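Local coordinates for acyl-CoA dehydrogenase (Bacillus anthracis, PDB 3OWA), which probably catalyses the FAD-dependent alpha,beta-dehydrogenation of acyl-CoA thioesters, at residues R269-G273 and C361-K365; K365-E370 and G409-R415. All coordinates share one frame; numbering follows the deposited sequence. Where two conformers were deposited one is given.

Interaction 1 of 2, residues R269-G273 and C361-K365; sequences RYKLG and CSLNK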
# COMPACT_ATOMS: atom_id res chain seq x y z
N ARG A 269 18.07 4.63 -10.92
CA ARG A 269 17.47 5.15 -9.73
C ARG A 269 16.81 6.49 -9.92
O ARG A 269 15.63 6.65 -9.59
CB ARG A 269 18.51 5.26 -8.60
CG ARG A 269 18.29 4.23 -7.54
CD ARG A 269 19.23 3.09 -7.49
NE ARG A 269 20.31 3.36 -6.55
CZ ARG A 269 20.98 2.45 -5.83
NH1 ARG A 269 21.99 2.82 -5.06
NH2 ARG A 269 20.65 1.17 -5.85
N TYR A 270 17.55 7.49 -10.36
CA TYR A 270 16.89 8.79 -10.49
C TYR A 270 15.88 8.81 -11.65
O TYR A 270 14.88 9.52 -11.58
CB TYR A 270 17.87 9.98 -10.53
CG TYR A 270 18.38 10.35 -11.89
CD1 TYR A 270 19.64 9.95 -12.31
CD2 TYR A 270 17.61 11.14 -12.75
CE1 TYR A 270 20.12 10.30 -13.58
CE2 TYR A 270 18.07 11.49 -14.02
CZ TYR A 270 19.32 11.06 -14.43
OH TYR A 270 19.78 11.40 -15.68
N LYS A 271 16.15 8.06 -12.71
CA LYS A 271 15.22 7.99 -13.83
C LYS A 271 13.88 7.39 -13.40
O LYS A 271 12.82 7.86 -13.81
CB LYS A 271 15.83 7.14 -14.95
CG LYS A 271 15.86 7.83 -16.26
CD LYS A 271 16.65 9.09 -16.21
CE LYS A 271 16.45 9.84 -17.52
NZ LYS A 271 16.70 8.95 -18.72
N LEU A 272 13.94 6.34 -12.58
CA LEU A 272 12.73 5.77 -12.01
C LEU A 272 12.01 6.80 -11.13
O LEU A 272 10.79 6.91 -11.18
CB LEU A 272 13.03 4.48 -11.24
CG LEU A 272 11.80 3.65 -10.83
CD1 LEU A 272 10.92 3.32 -12.05
CD2 LEU A 272 12.24 2.37 -10.13
N GLY A 273 12.78 7.56 -10.34
CA GLY A 273 12.22 8.68 -9.58
C GLY A 273 11.43 9.64 -10.45
O GLY A 273 10.28 9.97 -10.16
N CYS A 361 20.30 10.16 -5.67
CA CYS A 361 19.63 9.21 -6.60
C CYS A 361 18.85 8.14 -5.85
O CYS A 361 17.70 7.82 -6.21
CB CYS A 361 20.66 8.53 -7.53
SG CYS A 361 21.40 9.67 -8.76
N SER A 362 19.47 7.56 -4.83
CA SER A 362 18.82 6.52 -4.02
C SER A 362 17.63 7.09 -3.26
O SER A 362 16.57 6.48 -3.21
CB SER A 362 19.82 5.89 -3.04
OG SER A 362 20.45 4.77 -3.64
N LEU A 363 17.80 8.28 -2.68
CA LEU A 363 16.67 8.96 -2.03
C LEU A 363 15.49 9.18 -2.97
O LEU A 363 14.35 8.98 -2.56
CB LEU A 363 17.06 10.30 -1.38
CG LEU A 363 18.22 10.30 -0.38
CD1 LEU A 363 18.53 11.74 0.06
CD2 LEU A 363 17.97 9.36 0.82
N ASN A 364 15.75 9.66 -4.18
CA ASN A 364 14.70 9.93 -5.17
C ASN A 364 13.98 8.65 -5.52
O ASN A 364 12.75 8.62 -5.62
CB ASN A 364 15.30 10.48 -6.46
CG ASN A 364 15.73 11.94 -6.37
OD1 ASN A 364 15.37 12.69 -5.44
ND2 ASN A 364 16.50 12.35 -7.35
N LYS A 365 14.74 7.58 -5.70
CA LYS A 365 14.14 6.34 -6.07
C LYS A 365 13.17 5.82 -4.99
O LYS A 365 12.04 5.42 -5.32
CB LYS A 365 15.21 5.30 -6.40
CG LYS A 365 14.66 4.03 -7.05
CD LYS A 365 14.36 2.95 -6.05
CE LYS A 365 13.60 1.84 -6.70
NZ LYS A 365 13.38 0.66 -5.80
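Arg269 lays the aliphatic part of its side chain over the start of Lys365, its CG 3.5 Å from Lys365 CB. The two chains cross obliquely and methylene meets methylene here; the lysine's amino end leads away, while the guanidinium swings to Ser362. CB of Arg269 also rests near Cys361 O, a carbonyl already used one turn on by Lys365 N. Beyond CG the arginine bends at chi2 (106°) and again at chi3, which brings the guanidinium round to the serine. Ser362 OG sits over one face of that group, 2.9 Å from Arg269 NH1, but the angle is too poor for a hydrogen bond; the hydroxyl probably pairs with the side-chain amide of Asn414 instead, and NH2 of the arginine makes a weak bond to Glu408 O.

On the other flank Cys361 SG lies 4.0 Å from CB of Tyr270 and 5.2 Å from its ring centroid, an oblique sulfur-aromatic contact. With chi1 at 88° the tyrosine places CG between the backbone N and carbonyl carbon, and the ring then runs off away from Cys361-Lys365. Small, polarisable Cys361 suits a site this close to the neighbouring backbone. Gly273 serves the same closeness: its CA is 4.6 Å from CA of Lys365, and a bare alpha carbon can pass beside Asn364. In one of its two conformers Leu272 brings CD2 to 3.7 Å from Lys365 CE; the lysine's amino group continues to Phe407 O.

The axes of 269-273 and 361-365 come within 7.5 Å and cross at 34°, near the centre of the chain. Here helix 257-293 meets helix 358-383 in the mainly helical C-terminal domain; helix 305-336 packs against Tyr270 and Asn364, helix 490-520 against Leu363, and helix 411-427 against Arg269 and Ser362.

Interaction 2 of 2, residues K365-E370 and G409-R415; sequences KVFGSE and GTNEINR. With FAD (flavin-adenine dinucleotide), chain E.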
# COMPACT_ATOMS: atom_id res chain seq x y z
N LYS A 365 14.74 7.58 -5.70
CA LYS A 365 14.14 6.34 -6.07
C LYS A 365 13.17 5.82 -4.99
O LYS A 365 12.04 5.42 -5.32
CB LYS A 365 15.21 5.30 -6.40
CG LYS A 365 14.66 4.03 -7.05
CD LYS A 365 14.36 2.95 -6.05
CE LYS A 365 13.60 1.84 -6.70
NZ LYS A 365 13.38 0.66 -5.80
N VAL A 366 13.61 5.81 -3.73
CA VAL A 366 12.79 5.33 -2.66
C VAL A 366 11.64 6.29 -2.42
O VAL A 366 10.48 5.88 -2.27
CB VAL A 366 13.58 5.17 -1.31
CG1 VAL A 366 12.60 4.78 -0.17
CG2 VAL A 366 14.69 4.14 -1.46
N PHE A 367 11.95 7.58 -2.39
CA PHE A 367 10.90 8.55 -2.05
C PHE A 367 9.85 8.59 -3.16
O PHE A 367 8.66 8.57 -2.87
CB PHE A 367 11.49 9.93 -1.84
CG PHE A 367 10.52 10.93 -1.29
CD1 PHE A 367 10.30 11.02 0.07
CD2 PHE A 367 9.88 11.84 -2.13
CE1 PHE A 367 9.42 11.96 0.59
CE2 PHE A 367 8.99 12.77 -1.63
CZ PHE A 367 8.75 12.84 -0.26
N GLY A 368 10.29 8.63 -4.41
CA GLY A 368 9.35 8.66 -5.55
C GLY A 368 8.48 7.41 -5.63
O GLY A 368 7.27 7.48 -5.83
N SER A 369 9.10 6.24 -5.48
CA SER A 369 8.30 5.02 -5.59
C SER A 369 7.26 4.92 -4.46
O SER A 369 6.15 4.44 -4.67
CB SER A 369 9.24 3.81 -5.62
OG SER A 369 10.01 3.70 -4.41
N GLU A 370 7.61 5.38 -3.26
CA GLU A 370 6.66 5.38 -2.12
C GLU A 370 5.57 6.43 -2.20
O GLU A 370 4.43 6.20 -1.80
CB GLU A 370 7.40 5.49 -0.76
CG GLU A 370 8.24 4.25 -0.58
CD GLU A 370 8.76 4.07 0.85
OE1 GLU A 370 8.93 5.08 1.58
OE2 GLU A 370 9.04 2.91 1.23
N GLY A 409 17.26 -1.84 -7.33
CA GLY A 409 17.62 -2.00 -5.90
C GLY A 409 16.31 -1.91 -5.13
O GLY A 409 15.53 -0.96 -5.31
N THR A 410 16.01 -2.92 -4.29
CA THR A 410 14.77 -2.86 -3.51
C THR A 410 14.89 -1.62 -2.63
O THR A 410 16.00 -1.19 -2.32
CB THR A 410 14.63 -4.06 -2.62
OG1 THR A 410 15.75 -4.09 -1.73
CG2 THR A 410 14.66 -5.37 -3.47
N ASN A 411 13.77 -1.04 -2.20
CA ASN A 411 13.88 0.09 -1.32
C ASN A 411 14.65 -0.22 -0.02
O ASN A 411 15.26 0.67 0.59
CB ASN A 411 12.51 0.68 -1.02
CG ASN A 411 11.96 1.40 -2.23
OD1 ASN A 411 12.64 1.52 -3.26
ND2 ASN A 411 10.74 1.92 -2.12
N GLU A 412 14.65 -1.48 0.41
CA GLU A 412 15.45 -1.83 1.61
C GLU A 412 16.94 -1.60 1.32
O GLU A 412 17.67 -1.04 2.13
CB GLU A 412 15.26 -3.31 2.01
CG GLU A 412 13.84 -3.63 2.54
CD GLU A 412 12.74 -3.51 1.47
OE1 GLU A 412 11.69 -2.87 1.74
OE2 GLU A 412 12.95 -4.04 0.35
N ILE A 413 17.40 -2.12 0.18
CA ILE A 413 18.82 -2.03 -0.14
C ILE A 413 19.21 -0.56 -0.34
O ILE A 413 20.23 -0.10 0.18
CB ILE A 413 19.17 -2.90 -1.39
CG1 ILE A 413 19.14 -4.40 -1.03
CG2 ILE A 413 20.51 -2.46 -2.00
CD1 ILE A 413 20.25 -4.86 -0.08
N ASN A 414 18.37 0.17 -1.09
CA ASN A 414 18.56 1.61 -1.28
C ASN A 414 18.62 2.39 0.02
O ASN A 414 19.38 3.35 0.10
CB ASN A 414 17.44 2.17 -2.14
CG ASN A 414 17.73 2.06 -3.62
OD1 ASN A 414 17.25 1.17 -4.29
ND2 ASN A 414 18.52 2.99 -4.13
N ARG A 415 17.84 2.00 1.02
CA ARG A 415 17.89 2.61 2.34
C ARG A 415 19.16 2.25 3.09
O ARG A 415 19.79 3.12 3.69
CB ARG A 415 16.68 2.24 3.21
CG ARG A 415 15.41 3.04 2.84
CD ARG A 415 14.17 2.43 3.54
NE ARG A 415 13.08 3.41 3.61
CZ ARG A 415 11.89 3.26 3.03
NH1 ARG A 415 10.97 4.22 3.17
NH2 ARG A 415 11.61 2.15 2.35
PA FAD E . 15.95 -10.61 -3.47
O1A FAD E . 15.87 -12.11 -3.32
O2A FAD E . 17.29 -10.05 -3.77
O5B FAD E . 15.34 -9.89 -2.20
C5B FAD E . 14.26 -10.40 -1.46
C4B FAD E . 14.01 -9.55 -0.22
O4B FAD E . 15.14 -9.59 0.66
C3B FAD E . 13.76 -8.09 -0.60
O3B FAD E . 12.84 -7.47 0.29
C2B FAD E . 15.12 -7.49 -0.34
O2B FAD E . 15.05 -6.12 -0.06
C1B FAD E . 15.57 -8.26 0.87
N9A FAD E . 17.03 -8.22 1.00
C8A FAD E . 17.96 -8.67 0.10
N7A FAD E . 19.20 -8.46 0.58
C5A FAD E . 19.08 -7.90 1.80
C6A FAD E . 20.02 -7.48 2.77
N6A FAD E . 21.33 -7.69 2.60
N1A FAD E . 19.56 -6.93 3.94
C2A FAD E . 18.20 -6.79 4.17
N3A FAD E . 17.27 -7.23 3.24
C4A FAD E . 17.70 -7.76 2.07
N1 FAD E . 17.09 -7.08 -13.78
C2 FAD E . 17.92 -6.74 -14.82
O2 FAD E . 19.13 -6.80 -14.69
N3 FAD E . 17.43 -6.33 -16.05
C4 FAD E . 16.09 -6.27 -16.28
O4 FAD E . 15.71 -5.87 -17.39
C4X FAD E . 15.23 -6.59 -15.22
N5 FAD E . 13.87 -6.57 -15.44
C5X FAD E . 13.00 -6.95 -14.43
C6 FAD E . 11.62 -6.92 -14.68
C7 FAD E . 10.74 -7.33 -13.69
C7M FAD E . 9.25 -7.31 -13.97
C8 FAD E . 11.27 -7.77 -12.46
C8M FAD E . 10.41 -8.21 -11.31
C9 FAD E . 12.63 -7.75 -12.19
C9A FAD E . 13.51 -7.36 -13.17
N10 FAD E . 14.88 -7.34 -12.92
C10 FAD E . 15.74 -7.01 -13.96
C1' FAD E . 15.45 -7.85 -11.60
C2' FAD E . 15.07 -7.01 -10.38
O2' FAD E . 15.39 -5.64 -10.43
C3' FAD E . 15.26 -7.86 -8.96
O3' FAD E . 13.97 -8.32 -8.72
C4' FAD E . 15.72 -7.17 -7.93
O4' FAD E . 16.98 -6.64 -8.35
C5' FAD E . 15.75 -7.78 -6.53
O5' FAD E . 16.08 -9.14 -6.66
P FAD E . 15.16 -10.33 -6.17
O1P FAD E . 13.82 -10.13 -6.86
O2P FAD E . 15.83 -11.64 -6.48
O3P FAD E . 14.90 -10.11 -4.61
O HOH W 1 9.06 0.71 -0.12
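The guanidinium of Arg415 has Val366 CG1 over the centre of one face, 3.6 Å above the plane, while Glu370 OE2 and a water lie at its edge. Arg415 grips the Glu370 carboxylate end-on: NH1 bonds OE1 at 2.7 Å and NH2 bonds OE2 at 2.9 Å. The planes are 50° apart; NH1 meets OE1 on its syn side, though out of the carboxylate plane, and NH2 meets OE2 from above it. NE forms a second salt bridge, to Asp498, which should help fix the group's rotation. A valine methyl suits the face, since the guanidinium's N-H groups point outward in its plane.

Asn411 is a knob among Lys365, Val366, Ser369 and Glu370, and an amide serves here because it can both give and accept. Its ND2 donates to Ser369 OG at 3.0 Å, nearly straight and in the amide plane, and also to the water, which in turn donates to Glu370 OE2. Its OD1 takes a bond from Lys365 NZ, tilted 29° from the carbonyl plane. Lys365 NZ also gives a bond to Gly409 O at 2.7 Å, and these oxygens probably spread the charge of the buried ammonium.

Thr410 N-caps helix 411-427, its OG1 accepting from Ile413 N, and Thr410 OG1 donates to the ribose hydroxyl O2B of FAD at 2.7 Å. That hydroxyl donates to Glu412, whose carboxylate also meets Lys310 and Gln381 of the second subunit. A lysine-anchored loop leading into a capped helix that holds the FAD adenosine beside the subunit interface is consistent with the cofactor site of acyl-CoA dehydrogenases.

How the interactions relate
Helix 358-383 is common to both contacts, and their centres are 8 Å apart. Interaction 1 comes first along the chain and closes before interaction 2 opens; Lys365 belongs to both, giving its methylenes to helix 257-293 and its ammonium to the loop before helix 411-427. The two also touch directly, through a probable hydrogen bond between Ser362 and Asn414 and packing of Arg269 on Asn414. Three helices of the C-terminal domain thus converge near the middle of the chain. Both contacts are buried; interaction 2 additionally reaches the FAD through the start of helix 411-427, so the helix start at the cofactor is joined directly to the domain's helical core.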